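Local coordinates for protein UDP-glucose 4-epimerase (Campylobacter jejuni subsp. jejuni serotype O:2, PDB 7K3P) that interconverts UDP-glucose and UDP-galactose, and probably their N-acetylated counterparts, by NAD-dependent epimerisation at C4 of the sugar, at residues D225-Y234 against F295-D306. The protein carries 2 engineered substitutions. Numbering follows the deposited sequence.
Sequences DKLFIFGDDY and FKVELAPRRAGD
A small two-stranded parallel sheet in the C-terminal part of this short-chain dehydrogenase/reductase-type epimerase, apart from the NAD-binding Rossmann sheet, pairs strand 226-230 with strand 296-300, and illustrates how parallel strands deal their side chains to two faces. Leu227 and Ile229 each donate and accept across the strands: Leu227 N to Lys296 O (2.8 Å) and Ile229 N to Glu298 O, while Leu227 O takes Glu298 N and Ile229 O takes Ala300 N; Gly231 N to Ala300 O ends the run. On the face of Leu227, Ile229, Val297 and Leu299, helices 212-220 and 280-291 pack on Leu227, and 280-291 also on Ile229 and Val297; Ile229 CD1 spans to Leu299 CD1 (3.9 Å). The other face carries Phe228, whose ring meets Glu298 CB, and Phe230, with Ala300 CB against its CD1. Lys296, bent at chi3 and chi4, curls back so that its NZ forms a salt bridge with Asp225 OD1, met from above the carboxylate plane, and a hydrogen bond to Asp225 O.

Beyond the strands two arginines use flat guanidinium groups differently. Arg302, its chain extended from CG to NE, lays one face on the Tyr234 ring, planes at 17° and centres 4.2 Å apart, an off-centre cation-pi stack. In the guanidinium plane its NE meets Asp233 OD1 at 2.7 Å on the syn side, though tilted out of the carboxylate plane, and NH2 reaches Asp233 O from above the carbonyl plane, so stacking and bonding together fix the group's rotation. Arg303 approaches the Phe230 ring more tilted, at 35°, with NH2 3.4 Å from CE2; that nitrogen also bonds Pro207 O. One water joins the end of strand 226-230 to the 302-306 loop, donating to Phe230 O and accepting from Arg303 N at 3.0 Å.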
loop_
_atom_site.group_PDB
_atom_site.type_symbol
_atom_site.label_atom_id
_atom_site.label_comp_id
_atom_site.label_asym_id
_atom_site.label_seq_id
_atom_site.Cartn_x
_atom_site.Cartn_y
_atom_site.Cartn_z
ATOM N N ASP A 225 -22.299 -23.027 -20.174
ATOM C CA ASP A 225 -22.652 -24.194 -20.968
ATOM C C ASP A 225 -22.086 -25.489 -20.401
ATOM O O ASP A 225 -22.793 -26.493 -20.295
ATOM C CB ASP A 225 -22.171 -23.990 -22.401
ATOM C CG ASP A 225 -22.673 -25.062 -23.337
ATOM O OD1 ASP A 225 -23.801 -25.564 -23.117
ATOM O OD2 ASP A 225 -21.937 -25.400 -24.293
ATOM N N LYS A 226 -20.807 -25.467 -20.046
ATOM C CA LYS A 226 -20.125 -26.662 -19.563
ATOM C C LYS A 226 -19.271 -26.355 -18.336
ATOM O O LYS A 226 -18.895 -25.207 -18.101
ATOM C CB LYS A 226 -19.242 -27.266 -20.667
ATOM C CG LYS A 226 -19.995 -28.099 -21.709
ATOM C CD LYS A 226 -19.089 -29.131 -22.401
ATOM C CE LYS A 226 -18.397 -28.566 -23.634
ATOM N NZ LYS A 226 -17.494 -29.578 -24.277
ATOM N N LEU A 227 -18.980 -27.389 -17.553
ATOM C CA LEU A 227 -18.034 -27.295 -16.441
ATOM C C LEU A 227 -16.915 -28.301 -16.708
ATOM O O LEU A 227 -17.182 -29.473 -16.971
ATOM C CB LEU A 227 -18.730 -27.608 -15.107
ATOM C CG LEU A 227 -17.954 -27.517 -13.788
ATOM C CD1 LEU A 227 -18.916 -27.419 -12.609
ATOM C CD2 LEU A 227 -17.026 -28.710 -13.602
ATOM N N PHE A 228 -15.667 -27.855 -16.654
ATOM C CA PHE A 228 -14.556 -28.759 -16.914
ATOM C C PHE A 228 -13.870 -29.185 -15.619
ATOM O O PHE A 228 -13.566 -28.353 -14.767
ATOM C CB PHE A 228 -13.540 -28.099 -17.849
ATOM C CG PHE A 228 -13.948 -28.100 -19.304
ATOM C CD1 PHE A 228 -13.939 -29.280 -20.039
ATOM C CD2 PHE A 228 -14.317 -26.925 -19.939
ATOM C CE1 PHE A 228 -14.305 -29.291 -21.383
ATOM C CE2 PHE A 228 -14.680 -26.925 -21.285
ATOM C CZ PHE A 228 -14.671 -28.109 -22.005
ATOM N N ILE A 229 -13.633 -30.484 -15.466
ATOM C CA ILE A 229 -12.787 -30.955 -14.381
ATOM C C ILE A 229 -11.367 -31.096 -14.911
ATOM O O ILE A 229 -11.095 -31.987 -15.720
ATOM C CB ILE A 229 -13.220 -32.325 -13.861
ATOM C CG1 ILE A 229 -14.700 -32.329 -13.485
ATOM C CG2 ILE A 229 -12.371 -32.721 -12.662
ATOM C CD1 ILE A 229 -15.142 -33.644 -12.860
ATOM N N PHE A 230 -10.465 -30.229 -14.464
ATOM C CA PHE A 230 -9.074 -30.299 -14.894
ATOM C C PHE A 230 -8.269 -31.244 -14.024
ATOM O O PHE A 230 -7.740 -30.839 -12.986
ATOM C CB PHE A 230 -8.448 -28.908 -14.901
ATOM C CG PHE A 230 -9.051 -27.992 -15.921
ATOM C CD1 PHE A 230 -8.763 -28.152 -17.270
ATOM C CD2 PHE A 230 -9.915 -26.980 -15.538
ATOM C CE1 PHE A 230 -9.326 -27.306 -18.222
ATOM C CE2 PHE A 230 -10.478 -26.137 -16.475
ATOM C CZ PHE A 230 -10.181 -26.299 -17.822
ATOM N N GLY A 231 -8.183 -32.505 -14.448
ATOM C CA GLY A 231 -7.428 -33.510 -13.715
ATOM C C GLY A 231 -8.294 -34.294 -12.743
ATOM O O GLY A 231 -9.059 -33.703 -11.959
ATOM N N ASP A 232 -8.180 -35.622 -12.796
ATOM C CA ASP A 232 -8.921 -36.500 -11.902
ATOM C C ASP A 232 -8.002 -37.558 -11.312
ATOM O O ASP A 232 -8.467 -38.578 -10.802
ATOM C CB ASP A 232 -10.115 -37.153 -12.615
ATOM C CG ASP A 232 -9.691 -38.164 -13.688
ATOM O OD1 ASP A 232 -8.528 -38.121 -14.154
ATOM O OD2 ASP A 232 -10.541 -38.991 -14.080
ATOM N N ASP A 233 -6.698 -37.292 -11.356
ATOM C CA ASP A 233 -5.705 -38.227 -10.822
ATOM C C ASP A 233 -4.765 -37.583 -9.798
ATOM O O ASP A 233 -3.599 -37.977 -9.667
ATOM C CB ASP A 233 -4.893 -38.848 -11.963
ATOM C CG ASP A 233 -4.056 -37.828 -12.705
ATOM O OD1 ASP A 233 -4.237 -36.613 -12.473
ATOM O OD2 ASP A 233 -3.222 -38.237 -13.536
ATOM N N TYR A 234 -5.262 -36.588 -9.071
ATOM C CA TYR A 234 -4.469 -35.992 -8.001
ATOM C C TYR A 234 -4.424 -36.912 -6.786
ATOM O O TYR A 234 -5.276 -37.796 -6.638
ATOM C CB TYR A 234 -5.040 -34.634 -7.601
ATOM C CG TYR A 234 -4.805 -33.545 -8.619
ATOM C CD1 TYR A 234 -3.552 -32.954 -8.750
ATOM C CD2 TYR A 234 -5.831 -33.095 -9.438
ATOM C CE1 TYR A 234 -3.321 -31.950 -9.673
ATOM C CE2 TYR A 234 -5.612 -32.078 -10.364
ATOM C CZ TYR A 234 -4.353 -31.513 -10.472
ATOM O OH TYR A 234 -4.101 -30.512 -11.385
ATOM N N PHE A 295 -26.362 -30.580 -15.424
ATOM C CA PHE A 295 -25.590 -29.765 -16.367
ATOM C C PHE A 295 -24.399 -30.531 -16.925
ATOM O O PHE A 295 -23.984 -31.545 -16.360
ATOM C CB PHE A 295 -25.133 -28.442 -15.724
ATOM C CG PHE A 295 -24.320 -28.618 -14.470
ATOM C CD1 PHE A 295 -22.949 -28.841 -14.538
ATOM C CD2 PHE A 295 -24.928 -28.554 -13.221
ATOM C CE1 PHE A 295 -22.196 -29.005 -13.381
ATOM C CE2 PHE A 295 -24.188 -28.717 -12.060
ATOM C CZ PHE A 295 -22.820 -28.944 -12.139
ATOM N N LYS A 296 -23.857 -30.039 -18.038
ATOM C CA LYS A 296 -22.751 -30.709 -18.730
ATOM C C LYS A 296 -21.396 -30.555 -18.024
ATOM O O LYS A 296 -20.909 -29.433 -17.832
ATOM C CB LYS A 296 -22.633 -30.193 -20.172
ATOM C CG LYS A 296 -23.885 -30.407 -21.025
ATOM C CD LYS A 296 -23.641 -30.074 -22.499
ATOM C CE LYS A 296 -23.481 -28.576 -22.731
ATOM N NZ LYS A 296 -24.695 -27.809 -22.330
ATOM N N VAL A 297 -20.789 -31.681 -17.649
ATOM C CA VAL A 297 -19.405 -31.676 -17.168
ATOM C C VAL A 297 -18.500 -32.630 -17.955
ATOM O O VAL A 297 -18.903 -33.748 -18.306
ATOM C CB VAL A 297 -19.288 -31.928 -15.637
ATOM C CG1 VAL A 297 -20.653 -32.152 -15.013
ATOM C CG2 VAL A 297 -18.339 -33.080 -15.344
ATOM N N GLU A 298 -17.280 -32.172 -18.237
ATOM C CA GLU A 298 -16.320 -32.951 -19.011
ATOM C C GLU A 298 -14.977 -33.052 -18.305
ATOM O O GLU A 298 -14.484 -32.077 -17.727
ATOM C CB GLU A 298 -16.115 -32.340 -20.402
ATOM C CG GLU A 298 -16.076 -33.367 -21.522
ATOM C CD GLU A 298 -17.462 -33.812 -21.942
ATOM O OE1 GLU A 298 -18.212 -32.964 -22.480
ATOM O OE2 GLU A 298 -17.799 -35.002 -21.735
ATOM N N LEU A 299 -14.391 -34.242 -18.357
ATOM C CA LEU A 299 -13.065 -34.482 -17.814
ATOM C C LEU A 299 -12.028 -33.843 -18.718
ATOM O O LEU A 299 -12.066 -34.011 -19.938
ATOM C CB LEU A 299 -12.809 -35.982 -17.748
ATOM C CG LEU A 299 -12.578 -36.598 -16.373
ATOM C CD1 LEU A 299 -13.729 -36.230 -15.455
ATOM C CD2 LEU A 299 -12.437 -38.114 -16.476
ATOM N N ALA A 300 -11.097 -33.106 -18.123
ATOM C CA ALA A 300 -9.972 -32.556 -18.868
ATOM C C ALA A 300 -8.681 -32.970 -18.193
ATOM O O ALA A 300 -8.700 -33.438 -17.052
ATOM C CB ALA A 300 -10.067 -31.046 -18.947
ATOM N N PRO A 301 -7.548 -32.795 -18.888
ATOM C CA PRO A 301 -6.241 -33.087 -18.289
ATOM C C PRO A 301 -5.952 -32.141 -17.135
ATOM O O PRO A 301 -6.612 -31.106 -17.000
ATOM C CB PRO A 301 -5.258 -32.787 -19.431
ATOM C CG PRO A 301 -6.088 -32.950 -20.692
ATOM C CD PRO A 301 -7.439 -32.404 -20.305
ATOM N N ARG A 302 -4.965 -32.486 -16.319
ATOM C CA ARG A 302 -4.468 -31.570 -15.314
ATOM C C ARG A 302 -4.069 -30.248 -15.962
ATOM O O ARG A 302 -3.530 -30.209 -17.069
ATOM C CB ARG A 302 -3.236 -32.149 -14.633
ATOM C CG ARG A 302 -3.493 -33.341 -13.746
ATOM C CD ARG A 302 -2.304 -33.510 -12.849
ATOM N NE ARG A 302 -2.415 -34.690 -12.012
ATOM C CZ ARG A 302 -1.514 -35.027 -11.104
ATOM N NH1 ARG A 302 -0.448 -34.257 -10.928
ATOM N NH2 ARG A 302 -1.681 -36.125 -10.380
ATOM N N ARG A 303 -4.336 -29.164 -15.253
ATOM C CA ARG A 303 -3.889 -27.848 -15.645
ATOM C C ARG A 303 -2.570 -27.625 -14.905
ATOM O O ARG A 303 -2.538 -27.601 -13.666
ATOM C CB ARG A 303 -4.952 -26.855 -15.204
ATOM C CG ARG A 303 -4.775 -25.438 -15.626
ATOM C CD ARG A 303 -5.644 -24.582 -14.722
ATOM N NE ARG A 303 -6.781 -23.989 -15.413
ATOM C CZ ARG A 303 -7.976 -23.789 -14.865
ATOM N NH1 ARG A 303 -8.219 -24.161 -13.615
ATOM N NH2 ARG A 303 -8.938 -23.222 -15.581
ATOM N N ALA A 304 -1.470 -27.527 -15.647
ATOM C CA ALA A 304 -0.156 -27.363 -15.023
ATOM C C ALA A 304 -0.182 -26.173 -14.076
ATOM O O ALA A 304 -0.841 -25.164 -14.352
ATOM C CB ALA A 304 0.922 -27.187 -16.071
ATOM N N GLY A 305 0.502 -26.303 -12.944
ATOM C CA GLY A 305 0.509 -25.247 -11.950
ATOM C C GLY A 305 -0.566 -25.329 -10.866
ATOM O O GLY A 305 -0.413 -24.727 -9.801
ATOM N N ASP A 306 -1.653 -26.053 -11.120
ATOM C CA ASP A 306 -2.739 -26.140 -10.136
ATOM C C ASP A 306 -2.377 -27.055 -8.969
ATOM O O ASP A 306 -2.097 -28.238 -9.170
ATOM C CB ASP A 306 -4.026 -26.664 -10.780
ATOM C CG ASP A 306 -4.855 -25.572 -11.423
ATOM O OD1 ASP A 306 -4.550 -24.376 -11.227
ATOM O OD2 ASP A 306 -5.832 -25.926 -12.122
HETATM O O HOH W 1 -25.440 -27.892 -19.136
HETATM O O HOH W 2 -5.754 -29.153 -12.624
HETATM O O HOH W 3 -8.599 -35.939 -16.752
HETATM O O HOH W 4 -1.599 -29.397 -11.818
#